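Local coordinates for protein putative isochorismatase (Burkholderia xenovorans, PDB 3OQP) that probably acts as a hydrolase of the isochorismatase-like family, although its natural substrate is not established, at residues A[5-10]-A[183-188]; A[16-21]-A[115-120]; A[55-60]-A[65-70]. All coordinates share one frame; numbering follows the deposited sequence. Where two conformers were deposited one is given.

Contact 1 (A[5-10]-A[183-188]); sequences PRRALI and IAAVQG
R7 reaches from the first strand of the chain to the last turn of helix 179-188, where A185 and V186 receive it. The apolar part is made by the methylenes of the arginine: CD lies 3.8 Å from CG2 of V186, the arginine chain passing the valine at a slant. That methyl is also near the charged end, with NH1 of R7 4.1 Å from CG2 of V186. At the other terminal nitrogen, NH2 of R7 comes within 3.6 Å of CB of A185, whose methyl points at the strand. CG of R7 stands beside its backbone N (chi1 -66°), and the chain then runs extended from CG to NE, which gives it the span needed to bring its planar head up to the helix.

Among the polar approaches, NH1 of R7 sits 3.4 Å from the carbonyl O of A185. A positive group near the C-terminal end of a helix would probably be electrostatically favourable. The stronger partners of this buried group lie elsewhere: NH2 forms a salt bridge with E138 and a hydrogen bond with the backbone O of T190, just beyond the helix. P5 adds CB to one face of the guanidinium, 3.7 Å above its plane and offset toward the rim, so the head is held by charge and by packing together.

Around the contact, V186 leans on A47 and L9 on A40 and A44, all of helix 30-47, which brings that helix into the same layer. Strand against helix across a buried interface, with helix 100-105 touching A8 and I10 from the reverse face, is the layering of the alpha/beta/alpha sandwich built on a parallel sheet, the fold of the isochorismatase-like hydrolases.

Contact 2 (A[16-21]-A[115-120]); sequences NEYVTG and TGYMTH
The non-prolyl cis peptide between Y117 and M118, in the loop after strand 111-115, is met by Y18 from the loop after strand 7-12. Y18 lays one face of its ring on the CB of Y117, a CH-pi contact in which CB of Y117 is 3.8 Å from the centroid of the Y18 ring and 15° off its normal. The closest atom to that CB is CE2 of Y18, at 3.7 Å. The two tyrosines run antiparallel past one another; their rings meet obliquely, with centroids 5.5 Å apart and planes at 56°.

M118, present as selenomethionine, runs roughly perpendicular to the Y18 side chain near its hydroxyl end. Its CG lies 3.4 Å from CE1 of Y18 and 3.5 Å from OH of Y18. SE, carried on by an extended chi2, is 3.8 Å from CE1 of Y18 in an oblique Met-aromatic contact; the bend at chi3 (-76°) sets CE 3.7 Å from OH of Y18. The contact is thus apolar in character and fully buried.

Y18 is carried by a tight turn in which the carbonyl O of N16 accepts from the backbone N of V19, T20 and G21. Y117 is tethered at its far end, OH bonding to OG of S33, while I197 of the second subunit packs on M118. A tetraethylene glycol molecule, probably from the crystallisation liquor, lies about 4 Å from the Y18 side chain. The backbone N of M118 bonds to OD2 of the sulfinic acid into which C122 has been oxidised. A cis peptide shortly before a reactive cysteine, its N-H turned to that side chain, is consistent with the active-site loop of the isochorismatase-like family.

Contact 3 (A[55-60]-A[65-70]); sequences QNFAPA and FARGSN
F57 and R67 stack flat across the contact: in the arginine conformer described, one of two deposited, the guanidinium lies on the phenyl ring with planes at 26° and centres 4.5 Å apart. NH1 of R67 is over the rim of that ring, 3.5 Å from CD2 of F57, while CB of F57 sits over the middle of the guanidinium. Next to this pair, A58 bridges the two chains through its backbone. Its N gives an almost straight bond to O of F65 (2.9 Å, 174°), the donor lying above the carbonyl plane, and its O accepts from N of R67 at 3.0 Å. Beyond the bridge, chi1 of N56 (-178°) sets its CG anti to the backbone N and carries ND2 obliquely to F65, 3.7 Å from CG of F65, with amide and ring nearly perpendicular.

Further out, a type II turn from A66 to S69 sets the path of R67. O of A66 takes both N of S69 and OG of S69, the latter at 2.7 Å in the carbonyl plane on a lone pair. In the same conformer E88 forms a salt bridge with R67; K89 binds OD1 of N56, and E17 holds N of F65. Two backbone bonds thus pin the segments through a single beta bridge; in this conformer of R67 a guanidinium-phenyl stack joins on the exposed side, and near N56 tetraethylene glycol makes a weak hydrogen bond.

How the contacts relate
From the N terminus, segment 5-10 enters the sheet as strand 7-12 and is met, 173 residues later, by segment 183-188, so contact 1 closes the longest loop and encloses the other two. Contact 2 spans from the loop after strand 7-12 to the loop after strand 111-115. Contact 3 lies within that span, closing a loop of only four residues after strand 51-56; none of them cross. T115 joins contacts 1 and 2, its OG1 3.0 Å from O of I10. Contacts 2 and 3 meet where OE1 of E17 is 2.8 Å from N of F65 and the Y18 and F65 rings touch. Contact 1 lies on the opposite side of the chain's centre from both.

Contact 1 (A[5-10]-A[183-188])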
# COMPACT_ATOMS: atom_id res chain seq x y z
N PRO A 5 -0.61 6.71 24.36
CA PRO A 5 -0.80 5.59 23.38
C PRO A 5 -0.76 4.24 24.05
O PRO A 5 0.04 3.99 24.95
CB PRO A 5 0.41 5.72 22.44
CG PRO A 5 0.76 7.16 22.56
CD PRO A 5 0.52 7.55 23.99
N ARG A 6 -1.66 3.35 23.62
CA ARG A 6 -1.70 1.95 24.05
C ARG A 6 -1.29 1.09 22.86
O ARG A 6 -2.06 0.87 21.94
CB ARG A 6 -3.05 1.62 24.59
CG ARG A 6 -3.28 0.13 24.87
CD ARG A 6 -2.24 -0.55 25.71
NE ARG A 6 -2.78 -1.84 26.13
CZ ARG A 6 -2.12 -2.73 26.83
NH1 ARG A 6 -0.84 -2.48 27.20
NH2 ARG A 6 -2.72 -3.89 27.11
N ARG A 7 0.00 0.79 22.82
CA ARG A 7 0.69 0.24 21.68
C ARG A 7 0.73 -1.30 21.78
O ARG A 7 0.87 -1.85 22.87
CB ARG A 7 2.14 0.78 21.54
CG ARG A 7 2.23 2.23 21.24
CD ARG A 7 3.57 2.86 21.60
NE ARG A 7 3.80 4.11 20.92
CZ ARG A 7 4.06 5.31 21.47
NH1 ARG A 7 4.15 5.48 22.78
NH2 ARG A 7 4.36 6.34 20.69
N ALA A 8 0.69 -1.93 20.62
CA ALA A 8 1.11 -3.32 20.46
C ALA A 8 2.25 -3.26 19.42
O ALA A 8 2.10 -2.63 18.40
CB ALA A 8 -0.04 -4.29 20.01
N LEU A 9 3.30 -4.02 19.66
CA LEU A 9 4.35 -4.19 18.67
C LEU A 9 4.07 -5.47 17.86
O LEU A 9 4.00 -6.56 18.43
CB LEU A 9 5.70 -4.33 19.40
CG LEU A 9 6.90 -4.53 18.48
CD1 LEU A 9 7.18 -3.26 17.69
CD2 LEU A 9 8.13 -5.01 19.31
N ILE A 10 3.93 -5.33 16.54
CA ILE A 10 3.75 -6.53 15.68
C ILE A 10 5.02 -6.73 14.87
O ILE A 10 5.60 -5.74 14.37
CB ILE A 10 2.51 -6.34 14.80
CG1 ILE A 10 2.14 -7.66 14.13
CG2 ILE A 10 2.64 -5.21 13.79
CD1 ILE A 10 0.74 -7.67 13.53
N ILE A 183 11.26 3.77 21.21
CA ILE A 183 11.57 3.38 22.58
C ILE A 183 11.40 4.57 23.54
O ILE A 183 10.81 4.43 24.63
CB ILE A 183 12.91 2.73 22.69
CG1 ILE A 183 12.91 1.39 21.98
CG2 ILE A 183 13.31 2.55 24.15
CD1 ILE A 183 14.31 0.78 21.81
N ALA A 184 11.93 5.72 23.15
CA ALA A 184 11.77 6.94 23.94
C ALA A 184 10.32 7.39 24.12
O ALA A 184 9.92 7.84 25.22
CB ALA A 184 12.65 8.06 23.39
N ALA A 185 9.55 7.30 23.04
CA ALA A 185 8.14 7.66 23.09
C ALA A 185 7.32 6.69 23.99
O ALA A 185 6.44 7.11 24.73
CB ALA A 185 7.54 7.73 21.72
N VAL A 186 7.69 5.42 24.00
CA VAL A 186 7.10 4.45 24.95
C VAL A 186 7.44 4.85 26.39
O VAL A 186 6.57 4.88 27.25
CB VAL A 186 7.56 2.98 24.64
CG1 VAL A 186 7.16 2.02 25.76
CG2 VAL A 186 6.96 2.47 23.29
N GLN A 187 8.71 5.13 26.66
CA GLN A 187 9.13 5.58 27.98
C GLN A 187 8.38 6.82 28.45
O GLN A 187 7.99 6.93 29.62
CB GLN A 187 10.65 5.83 27.97
CG GLN A 187 11.23 6.55 29.18
CD GLN A 187 12.74 6.76 29.10
OE1 GLN A 187 13.29 7.55 28.26
NE2 GLN A 187 13.44 6.04 29.98
N GLY A 188 8.16 7.76 27.56
CA GLY A 188 7.55 9.03 27.91
C GLY A 188 6.03 9.03 27.85
O GLY A 188 5.38 9.92 28.33

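Contact 2 (A[16-21]-A[115-120])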
# COMPACT_ATOMS: atom_id res chain seq x y z
N ASN A 16 13.65 -16.86 8.19
CA ASN A 16 14.95 -17.08 7.60
C ASN A 16 15.03 -16.83 6.12
O ASN A 16 16.11 -16.43 5.64
CB ASN A 16 15.42 -18.51 7.87
CG ASN A 16 15.72 -18.77 9.32
OD1 ASN A 16 16.20 -17.86 10.02
ND2 ASN A 16 15.46 -20.01 9.79
N GLU A 17 13.93 -16.93 5.38
CA GLU A 17 13.89 -16.73 3.96
C GLU A 17 14.46 -15.37 3.59
O GLU A 17 15.08 -15.20 2.53
CB GLU A 17 12.44 -16.79 3.42
CG GLU A 17 12.35 -17.07 1.98
CD GLU A 17 12.71 -18.55 1.71
OE1 GLU A 17 11.83 -19.45 1.93
OE2 GLU A 17 13.87 -18.79 1.28
N TYR A 18 14.19 -14.37 4.45
CA TYR A 18 14.62 -13.01 4.26
C TYR A 18 16.10 -12.74 4.59
O TYR A 18 16.65 -11.67 4.25
CB TYR A 18 13.77 -12.04 5.10
CG TYR A 18 12.37 -11.87 4.56
CD1 TYR A 18 12.15 -11.40 3.29
CD2 TYR A 18 11.24 -12.21 5.34
CE1 TYR A 18 10.85 -11.22 2.78
CE2 TYR A 18 9.94 -11.94 4.86
CZ TYR A 18 9.76 -11.52 3.57
OH TYR A 18 8.50 -11.27 3.08
N VAL A 19 16.75 -13.66 5.25
CA VAL A 19 18.08 -13.49 5.78
C VAL A 19 19.05 -14.43 5.12
O VAL A 19 19.93 -14.02 4.36
CB VAL A 19 18.06 -13.63 7.31
CG1 VAL A 19 19.43 -13.28 7.88
CG2 VAL A 19 16.99 -12.73 7.96
N THR A 20 18.88 -15.72 5.37
CA THR A 20 19.74 -16.77 4.81
C THR A 20 19.15 -17.44 3.60
O THR A 20 19.84 -18.22 2.93
CB THR A 20 20.03 -17.81 5.89
OG1 THR A 20 18.80 -18.36 6.37
CG2 THR A 20 20.87 -17.17 7.06
N GLY A 21 17.87 -17.16 3.29
CA GLY A 21 17.18 -17.82 2.22
C GLY A 21 17.14 -17.09 0.90
O GLY A 21 18.06 -16.31 0.57
N THR A 115 6.93 -3.60 12.69
CA THR A 115 8.29 -3.98 12.36
C THR A 115 8.20 -5.29 11.52
O THR A 115 7.15 -5.97 11.47
CB THR A 115 9.14 -4.25 13.64
OG1 THR A 115 8.60 -5.38 14.34
CG2 THR A 115 9.23 -2.99 14.49
N GLY A 116 9.31 -5.61 10.91
CA GLY A 116 9.43 -6.80 10.12
C GLY A 116 9.31 -6.51 8.63
O GLY A 116 9.49 -5.38 8.19
N TYR A 117 9.10 -7.57 7.88
CA TYR A 117 9.29 -7.58 6.44
C TYR A 117 8.08 -8.11 5.70
O TYR A 117 7.36 -8.97 6.20
CB TYR A 117 10.48 -8.51 6.09
CG TYR A 117 11.75 -8.25 6.90
CD1 TYR A 117 12.38 -7.03 6.90
CD2 TYR A 117 12.25 -9.24 7.73
CE1 TYR A 117 13.54 -6.83 7.69
CE2 TYR A 117 13.41 -9.07 8.48
CZ TYR A 117 14.06 -7.84 8.46
OH TYR A 117 15.18 -7.69 9.28
N MSE A 118 7.88 -7.71 4.43
CA MSE A 118 8.60 -6.64 3.77
C MSE A 118 7.81 -5.34 3.90
O MSE A 118 6.59 -5.30 3.91
CB MSE A 118 8.76 -6.88 2.30
CG MSE A 118 9.59 -8.11 2.07
SE MSE A 118 9.79 -8.64 0.13
CE MSE A 118 8.12 -9.33 -0.08
N THR A 119 8.53 -4.22 3.90
CA THR A 119 8.01 -2.81 3.94
C THR A 119 6.78 -2.65 3.02
O THR A 119 5.70 -2.20 3.42
CB THR A 119 9.07 -1.81 3.54
OG1 THR A 119 10.05 -1.84 4.57
CG2 THR A 119 8.44 -0.45 3.40
N HIS A 120 6.96 -3.04 1.77
CA HIS A 120 6.04 -2.79 0.66
C HIS A 120 4.96 -3.84 0.42
O HIS A 120 4.17 -3.65 -0.51
CB HIS A 120 6.90 -2.58 -0.59
CG HIS A 120 7.71 -3.78 -0.89
ND1 HIS A 120 8.95 -3.98 -0.32
CD2 HIS A 120 7.43 -4.86 -1.65
CE1 HIS A 120 9.36 -5.20 -0.68
NE2 HIS A 120 8.47 -5.74 -1.51

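Contact 3 (A[55-60]-A[65-70])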
# COMPACT_ATOMS: atom_id res chain seq x y z
N GLN A 55 3.83 -15.13 11.33
CA GLN A 55 4.61 -16.04 10.52
C GLN A 55 3.82 -16.33 9.25
O GLN A 55 2.64 -16.75 9.33
CB GLN A 55 4.92 -17.31 11.32
CG GLN A 55 5.86 -18.28 10.63
CD GLN A 55 6.26 -19.46 11.53
OE1 GLN A 55 5.65 -19.72 12.56
NE2 GLN A 55 7.38 -20.08 11.19
N ASN A 56 4.48 -16.23 8.10
CA ASN A 56 3.86 -16.37 6.80
C ASN A 56 4.21 -17.76 6.23
O ASN A 56 5.40 -18.10 6.17
CB ASN A 56 4.37 -15.28 5.85
CG ASN A 56 3.74 -15.33 4.50
OD1 ASN A 56 2.66 -14.77 4.31
ND2 ASN A 56 4.39 -16.03 3.52
N PHE A 57 3.21 -18.54 5.83
CA PHE A 57 3.48 -19.79 5.18
C PHE A 57 2.88 -19.88 3.79
O PHE A 57 1.78 -19.42 3.54
CB PHE A 57 2.86 -20.92 6.00
CG PHE A 57 3.57 -21.18 7.29
CD1 PHE A 57 4.84 -21.75 7.31
CD2 PHE A 57 2.92 -20.99 8.49
CE1 PHE A 57 5.47 -22.04 8.51
CE2 PHE A 57 3.56 -21.29 9.71
CZ PHE A 57 4.82 -21.80 9.69
N ALA A 58 3.61 -20.58 2.92
CA ALA A 58 3.14 -21.06 1.63
C ALA A 58 3.17 -22.60 1.74
O ALA A 58 3.80 -23.17 2.65
CB ALA A 58 4.03 -20.63 0.52
N PRO A 59 2.49 -23.28 0.80
CA PRO A 59 2.52 -24.76 0.85
C PRO A 59 3.92 -25.38 0.82
O PRO A 59 4.87 -24.78 0.26
CB PRO A 59 1.72 -25.16 -0.40
CG PRO A 59 0.71 -24.02 -0.55
CD PRO A 59 1.56 -22.77 -0.21
N ALA A 60 4.04 -26.60 1.38
CA ALA A 60 5.27 -27.38 1.28
C ALA A 60 5.68 -27.49 -0.19
O ALA A 60 4.82 -27.58 -1.08
CB ALA A 60 5.09 -28.78 1.89
N PHE A 65 9.02 -19.57 1.64
CA PHE A 65 8.16 -19.71 2.82
C PHE A 65 7.46 -21.05 2.90
O PHE A 65 6.42 -21.17 3.48
CB PHE A 65 7.15 -18.51 2.93
CG PHE A 65 7.83 -17.20 2.94
CD1 PHE A 65 8.36 -16.75 4.10
CD2 PHE A 65 7.96 -16.49 1.79
CE1 PHE A 65 9.04 -15.52 4.11
CE2 PHE A 65 8.64 -15.29 1.77
CZ PHE A 65 9.17 -14.81 2.94
N ALA A 66 8.07 -22.07 2.33
CA ALA A 66 7.39 -23.37 2.28
C ALA A 66 7.31 -24.00 3.65
O ALA A 66 8.30 -24.12 4.36
CB ALA A 66 8.12 -24.31 1.36
N ARG A 67 6.11 -24.40 4.03
CA ARG A 67 5.92 -25.21 5.24
C ARG A 67 6.97 -26.31 5.39
O ARG A 67 7.25 -27.08 4.45
CB ARG A 67 4.53 -25.83 5.23
CG ARG A 67 3.47 -24.89 5.78
CD ARG A 67 2.08 -25.52 5.76
NE ARG A 67 1.05 -24.48 5.83
CZ ARG A 67 0.70 -23.81 6.93
NH1 ARG A 67 1.31 -24.05 8.08
NH2 ARG A 67 -0.27 -22.89 6.86
N GLY A 68 7.58 -26.38 6.56
CA GLY A 68 8.55 -27.46 6.82
C GLY A 68 9.98 -27.14 6.42
O GLY A 68 10.90 -27.89 6.71
N SER A 69 10.19 -26.00 5.76
CA SER A 69 11.49 -25.60 5.26
C SER A 69 12.18 -24.67 6.25
O SER A 69 11.51 -23.96 7.02
CB SER A 69 11.37 -24.87 3.92
OG SER A 69 10.89 -23.54 4.10
N ASN A 70 13.51 -24.63 6.19
CA ASN A 70 14.29 -23.67 6.99
C ASN A 70 13.85 -22.25 6.72
O ASN A 70 13.78 -21.43 7.65
CB ASN A 70 15.79 -23.80 6.73
CG ASN A 70 16.58 -22.92 7.66
OD1 ASN A 70 17.08 -21.88 7.24
ND2 ASN A 70 16.67 -23.30 8.93